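Local coordinates for agenet domain-containing protein (Arabidopsis thaliana, PDB 6IE4) that probably reads methylated histone H3 tails, binding H3K9-methylated peptides through a tandem pair of Agenet domains, at residues K91-V96 with T114-D119; S12-G17 with V73-L78. All coordinates share one frame; numbering follows the deposited sequence.

Interaction 1: K91-V96 with T114-D119; sequences KKKIVV and TEVLDD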
loop_
_atom_site.group_PDB
_atom_site.type_symbol
_atom_site.label_atom_id
_atom_site.label_comp_id
_atom_site.label_asym_id
_atom_site.label_seq_id
_atom_site.Cartn_x
_atom_site.Cartn_y
_atom_site.Cartn_z
ATOM N N LYS A 91 -19.399 -1.713 1.362
ATOM C CA LYS A 91 -20.326 -0.984 0.511
ATOM C C LYS A 91 -20.833 0.309 1.132
ATOM O O LYS A 91 -21.729 0.940 0.555
ATOM C CB LYS A 91 -21.541 -1.879 0.223
ATOM C CG LYS A 91 -21.277 -3.273 -0.349
ATOM C CD LYS A 91 -21.590 -3.355 -1.842
ATOM C CE LYS A 91 -22.415 -4.628 -2.107
ATOM N NZ LYS A 91 -22.935 -4.754 -3.511
ATOM N N LYS A 92 -20.232 0.781 2.221
ATOM C CA LYS A 92 -20.680 2.062 2.738
ATOM C C LYS A 92 -20.200 3.189 1.826
ATOM O O LYS A 92 -19.364 3.003 0.944
ATOM C CB LYS A 92 -20.218 2.256 4.190
ATOM C CG LYS A 92 -18.972 3.122 4.397
ATOM C CD LYS A 92 -18.527 3.189 5.886
ATOM C CE LYS A 92 -17.091 3.785 6.040
ATOM N NZ LYS A 92 -17.015 5.203 6.567
ATOM N N LYS A 93 -20.790 4.360 2.012
ATOM C CA LYS A 93 -20.508 5.494 1.151
ATOM C C LYS A 93 -19.137 6.070 1.478
ATOM O O LYS A 93 -18.658 5.974 2.612
ATOM C CB LYS A 93 -21.591 6.562 1.321
ATOM C CG LYS A 93 -21.798 7.452 0.115
ATOM C CD LYS A 93 -21.838 8.938 0.481
ATOM C CE LYS A 93 -21.604 9.817 -0.759
ATOM N NZ LYS A 93 -21.096 11.183 -0.381
ATOM N N ILE A 94 -18.498 6.659 0.469
ATOM C CA ILE A 94 -17.254 7.403 0.647
ATOM C C ILE A 94 -17.572 8.889 0.563
ATOM O O ILE A 94 -18.314 9.317 -0.326
ATOM C CB ILE A 94 -16.198 6.979 -0.382
ATOM C CG1 ILE A 94 -15.964 5.487 -0.224
ATOM C CG2 ILE A 94 -14.919 7.769 -0.205
ATOM C CD1 ILE A 94 -14.640 5.038 -0.702
ATOM N N VAL A 95 -17.049 9.662 1.512
ATOM C CA VAL A 95 -17.447 11.047 1.719
ATOM C C VAL A 95 -16.230 11.962 1.657
ATOM O O VAL A 95 -15.093 11.540 1.869
ATOM C CB VAL A 95 -18.188 11.201 3.062
ATOM C CG1 VAL A 95 -19.237 10.134 3.168
ATOM C CG2 VAL A 95 -17.207 11.086 4.234
ATOM N N VAL A 96 -16.477 13.232 1.358
ATOM C CA VAL A 96 -15.418 14.233 1.406
ATOM C C VAL A 96 -14.715 14.205 2.753
ATOM O O VAL A 96 -15.341 14.418 3.795
ATOM C CB VAL A 96 -15.957 15.637 1.097
ATOM C CG1 VAL A 96 -14.858 16.672 1.244
ATOM C CG2 VAL A 96 -16.513 15.658 -0.300
ATOM N N THR A 114 -11.284 14.817 -1.695
ATOM C CA THR A 114 -11.639 16.224 -1.680
ATOM C C THR A 114 -12.930 16.499 -2.415
ATOM O O THR A 114 -13.583 17.507 -2.127
ATOM C CB THR A 114 -10.536 17.090 -2.293
ATOM O OG1 THR A 114 -10.204 16.597 -3.590
ATOM C CG2 THR A 114 -9.299 17.083 -1.415
ATOM N N GLU A 115 -13.329 15.611 -3.321
ATOM C CA GLU A 115 -14.531 15.805 -4.111
ATOM C C GLU A 115 -15.186 14.455 -4.377
ATOM O O GLU A 115 -14.494 13.471 -4.664
ATOM C CB GLU A 115 -14.178 16.526 -5.414
ATOM C CG GLU A 115 -15.340 16.862 -6.312
ATOM C CD GLU A 115 -15.057 18.077 -7.188
ATOM O OE1 GLU A 115 -13.893 18.253 -7.619
ATOM O OE2 GLU A 115 -16.007 18.849 -7.444
ATOM N N VAL A 116 -16.517 14.418 -4.277
ATOM C CA VAL A 116 -17.327 13.256 -4.641
ATOM C C VAL A 116 -18.069 13.627 -5.916
ATOM O O VAL A 116 -18.766 14.645 -5.952
ATOM C CB VAL A 116 -18.312 12.879 -3.517
ATOM C CG1 VAL A 116 -19.470 12.070 -4.059
ATOM C CG2 VAL A 116 -17.603 12.117 -2.388
ATOM N N LEU A 117 -17.900 12.827 -6.969
ATOM C CA LEU A 117 -18.378 13.181 -8.301
ATOM C C LEU A 117 -19.602 12.348 -8.678
ATOM O O LEU A 117 -19.751 11.205 -8.236
ATOM C CB LEU A 117 -17.268 12.987 -9.348
ATOM C CG LEU A 117 -15.876 13.603 -9.115
ATOM C CD1 LEU A 117 -14.803 12.838 -9.898
ATOM C CD2 LEU A 117 -15.812 15.070 -9.465
ATOM N N ASP A 118 -20.452 12.910 -9.556
ATOM C CA ASP A 118 -21.787 12.357 -9.814
ATOM C C ASP A 118 -21.772 10.946 -10.373
ATOM O O ASP A 118 -22.833 10.308 -10.414
ATOM C CB ASP A 118 -22.573 13.208 -10.818
ATOM C CG ASP A 118 -22.789 14.628 -10.356
ATOM O OD1 ASP A 118 -22.033 15.117 -9.487
ATOM O OD2 ASP A 118 -23.740 15.252 -10.869
ATOM N N ASP A 119 -20.614 10.432 -10.760
ATOM C CA ASP A 119 -20.569 9.171 -11.481
ATOM C C ASP A 119 -19.750 8.115 -10.753
ATOM O O ASP A 119 -18.941 7.409 -11.372
ATOM C CB ASP A 119 -20.017 9.417 -12.883
ATOM C CG ASP A 119 -18.821 10.339 -12.874
ATOM O OD1 ASP A 119 -18.888 11.393 -12.195
ATOM O OD2 ASP A 119 -17.819 10.006 -13.552
#

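Interaction 2: S12-G17 with V73-L78; sequences SYLKPG and VDMSQL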
loop_
_atom_site.group_PDB
_atom_site.type_symbol
_atom_site.label_atom_id
_atom_site.label_comp_id
_atom_site.label_asym_id
_atom_site.label_seq_id
_atom_site.Cartn_x
_atom_site.Cartn_y
_atom_site.Cartn_z
ATOM N N SER A 12 3.327 -13.409 14.663
ATOM C CA SER A 12 2.711 -14.432 13.825
ATOM C C SER A 12 2.869 -14.140 12.335
ATOM O O SER A 12 3.191 -15.042 11.554
ATOM C CB SER A 12 1.231 -14.574 14.179
ATOM O OG SER A 12 0.539 -15.238 13.133
ATOM N N TYR A 13 2.653 -12.889 11.912
ATOM C CA TYR A 13 2.424 -12.632 10.491
ATOM C C TYR A 13 3.710 -12.602 9.673
ATOM O O TYR A 13 3.651 -12.777 8.449
ATOM C CB TYR A 13 1.655 -11.309 10.288
ATOM C CG TYR A 13 2.377 -10.021 10.687
ATOM C CD1 TYR A 13 2.560 -9.672 12.029
ATOM C CD2 TYR A 13 2.865 -9.149 9.715
ATOM C CE1 TYR A 13 3.227 -8.482 12.384
ATOM C CE2 TYR A 13 3.530 -7.971 10.061
ATOM C CZ TYR A 13 3.708 -7.638 11.390
ATOM O OH TYR A 13 4.373 -6.464 11.724
ATOM N N LEU A 14 4.858 -12.393 10.317
ATOM C CA LEU A 14 6.175 -12.438 9.691
ATOM C C LEU A 14 6.690 -13.834 9.361
ATOM O O LEU A 14 7.850 -13.931 8.959
ATOM C CB LEU A 14 7.175 -11.731 10.596
ATOM C CG LEU A 14 6.745 -10.295 10.787
ATOM C CD1 LEU A 14 7.504 -9.652 11.928
ATOM C CD2 LEU A 14 7.066 -9.614 9.482
ATOM N N LYS A 15 5.919 -14.903 9.495
ATOM C CA LYS A 15 6.472 -16.205 9.141
ATOM C C LYS A 15 6.818 -16.231 7.651
ATOM O O LYS A 15 6.087 -15.657 6.830
ATOM C CB LYS A 15 5.502 -17.339 9.491
ATOM C CG LYS A 15 5.851 -18.075 10.799
ATOM C CD LYS A 15 4.936 -17.655 11.956
ATOM C CE LYS A 15 5.597 -17.809 13.335
ATOM N NZ LYS A 15 4.893 -16.996 14.389
ATOM N N PRO A 16 7.941 -16.840 7.264
ATOM C CA PRO A 16 8.277 -16.905 5.838
ATOM C C PRO A 16 7.130 -17.510 5.041
ATOM O O PRO A 16 6.491 -18.474 5.467
ATOM C CB PRO A 16 9.521 -17.798 5.804
ATOM C CG PRO A 16 10.107 -17.689 7.151
ATOM C CD PRO A 16 8.968 -17.484 8.103
ATOM N N GLY A 17 6.863 -16.915 3.887
ATOM C CA GLY A 17 5.754 -17.300 3.046
ATOM C C GLY A 17 4.514 -16.444 3.178
ATOM O O GLY A 17 3.649 -16.502 2.293
ATOM N N VAL A 73 14.380 -5.366 4.553
ATOM C CA VAL A 73 13.785 -4.227 5.239
ATOM C C VAL A 73 13.818 -4.494 6.740
ATOM O O VAL A 73 14.118 -5.597 7.192
ATOM C CB VAL A 73 12.334 -3.953 4.775
ATOM C CG1 VAL A 73 12.311 -3.382 3.368
ATOM C CG2 VAL A 73 11.501 -5.222 4.838
ATOM N N ASP A 74 13.465 -3.467 7.506
ATOM C CA ASP A 74 13.229 -3.624 8.930
ATOM C C ASP A 74 11.839 -4.210 9.142
ATOM O O ASP A 74 10.922 -3.959 8.358
ATOM C CB ASP A 74 13.353 -2.268 9.627
ATOM C CG ASP A 74 14.766 -1.716 9.576
ATOM O OD1 ASP A 74 15.697 -2.463 9.935
ATOM O OD2 ASP A 74 14.950 -0.553 9.145
ATOM N N MET A 75 11.688 -5.024 10.195
ATOM C CA MET A 75 10.359 -5.559 10.478
ATOM C C MET A 75 9.331 -4.487 10.806
ATOM O O MET A 75 8.129 -4.771 10.749
ATOM C CB MET A 75 10.389 -6.594 11.603
ATOM C CG MET A 75 11.103 -7.887 11.226
ATOM S SD MET A 75 11.707 -8.835 12.633
ATOM C CE MET A 75 12.682 -10.071 11.769
ATOM N N SER A 76 9.754 -3.249 11.030
ATOM C CA SER A 76 8.816 -2.206 11.395
ATOM C C SER A 76 8.250 -1.539 10.158
ATOM O O SER A 76 7.261 -0.810 10.250
ATOM C CB SER A 76 9.520 -1.146 12.225
ATOM O OG SER A 76 10.584 -0.606 11.455
ATOM N N GLN A 77 8.797 -1.863 8.998
ATOM C CA GLN A 77 8.275 -1.433 7.720
ATOM C C GLN A 77 7.224 -2.381 7.185
ATOM O O GLN A 77 6.773 -2.208 6.050
ATOM C CB GLN A 77 9.419 -1.346 6.716
ATOM C CG GLN A 77 10.679 -0.741 7.267
ATOM C CD GLN A 77 11.755 -0.610 6.211
ATOM O OE1 GLN A 77 12.867 -1.114 6.375
ATOM N NE2 GLN A 77 11.428 0.063 5.118
ATOM N N LEU A 78 6.810 -3.357 7.985
ATOM C CA LEU A 78 5.928 -4.421 7.544
ATOM C C LEU A 78 4.663 -4.441 8.381
ATOM O O LEU A 78 4.643 -4.032 9.544
ATOM C CB LEU A 78 6.606 -5.770 7.633
ATOM C CG LEU A 78 7.755 -5.874 6.653
ATOM C CD1 LEU A 78 8.193 -7.294 6.582
ATOM C CD2 LEU A 78 7.329 -5.337 5.269
#

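Interaction 1: K91-V96 with T114-D119
K93 is the first residue of the 91-96 loop to meet the 114-119 segment, and it does so tip to tip with V116. Its chain leaves with CG anti to the backbone N (chi1 -153°) and bends at chi2. The ammonium group ends beside both methyls of V116, with K93 NZ 4.1 Å from V116 CG1. The same NZ makes a weak hydrogen bond back to the carbonyl O of I94, so the lysine tip is shared loosely between the valine methyls and the loop backbone. I94 offers its backbone rather than its side chain: its O is 3.5 Å from V116 CG2. V95 points its CB away from the strand, and its CA lies 4.2 Å from V116 CG2. V96 then brings in the apolar part. V96 CG2 lies 4.3 Å from V116 CG2, while V96 CG1, anti to the backbone N (chi1 176°), is 3.7 Å from the carbonyl O of T114. No hydrogen bond joins the two segments, so V116, whose CB points toward the loop, meets it by van der Waals contact on a largely exposed surface.

The loop is held from its own side by a salt bridge between K92 NZ and E98 OE2 and by a hydrogen bond from V95 N to E98 OE1. Strand 107-117 carries a classic beta bulge here, T114 and E115 sharing S123 as backbone partner, and T114 OG1 bonds Q132 NE2 and S123 O. I94 and V116 both pack on F122 of strand 121-126, and I94 also reaches F142 of strand 140-142, placing the loop beside strand 107-117.

Interaction 2: S12-G17 with V73-L78
A short 3-10 turn, M75 to Q77, links strand 68-74 to strand 78-79 in the SH3-like Agenet domain, and the N-terminal loop 12-17 packs against the turn and the first residue of the strand after it through Y13 and L14. The turn is fastened internally by D74 N, which bonds Q77 OE1 at 2.7 Å with an N-H...O angle of 169°; the donor is tilted 29° from the carbonyl plane of that amide.

The loop makes its contact by two routes. Y13 has CG between its backbone N and carbonyl carbon (chi1 66°), the crowded position, and its phenol extends to the backbone of L78. Y13 OH gives a weak hydrogen bond to L78 O at 3.3 Å, with the carbonyl carbon of L78 at the ring edge, near its plane. L14 CG sits 3.9 Å above the centre of one face of the Y13 ring, so the two loop side chains also pack on each other. The branches of L14 divide the apolar work: L14 CD1 is 4.1 Å from M75 CG and L14 CD2 is 3.9 Å from L78 CD1. Both pairs cross obliquely. An alanine in place of Y13 would probably leave L78 O without this phenol donor and L14 without the ring beneath its CG, opening a gap between the loop and L78.

Y13 meets W146 of strand 146-147 edge-to-face and also touches P80, while M75 rests on I41 and P42. L78 packs on C52 and V54 of strand 51-56. Backbone hydrogen bonds pair G17 with V38 of strand 32-40, V73 with C52, and Q77 with S23, just after strand 19-22.

Overall arrangement
From the N terminus, interaction 2 comes first: residues 12-17 meet 73-78 after a long excursion through strands 19-22, 32-40, 51-56, 59-60 and 68-74, closing the first half of the chain. Interaction 1 opens later, and its much shorter loop runs from 91-96 through strand 99-104 and along strand 107-117 to 114-119. The two are in series, neither nested nor crossed. The centres of interactions 1 and 2 are 34 Å apart, and the nearest atoms of interactions 1 and 2 are about 23 Å apart. Both reach the same antiparallel sheet, in which strand 32-40 pairs with strand 107-117 and so joins the regions the contacts close.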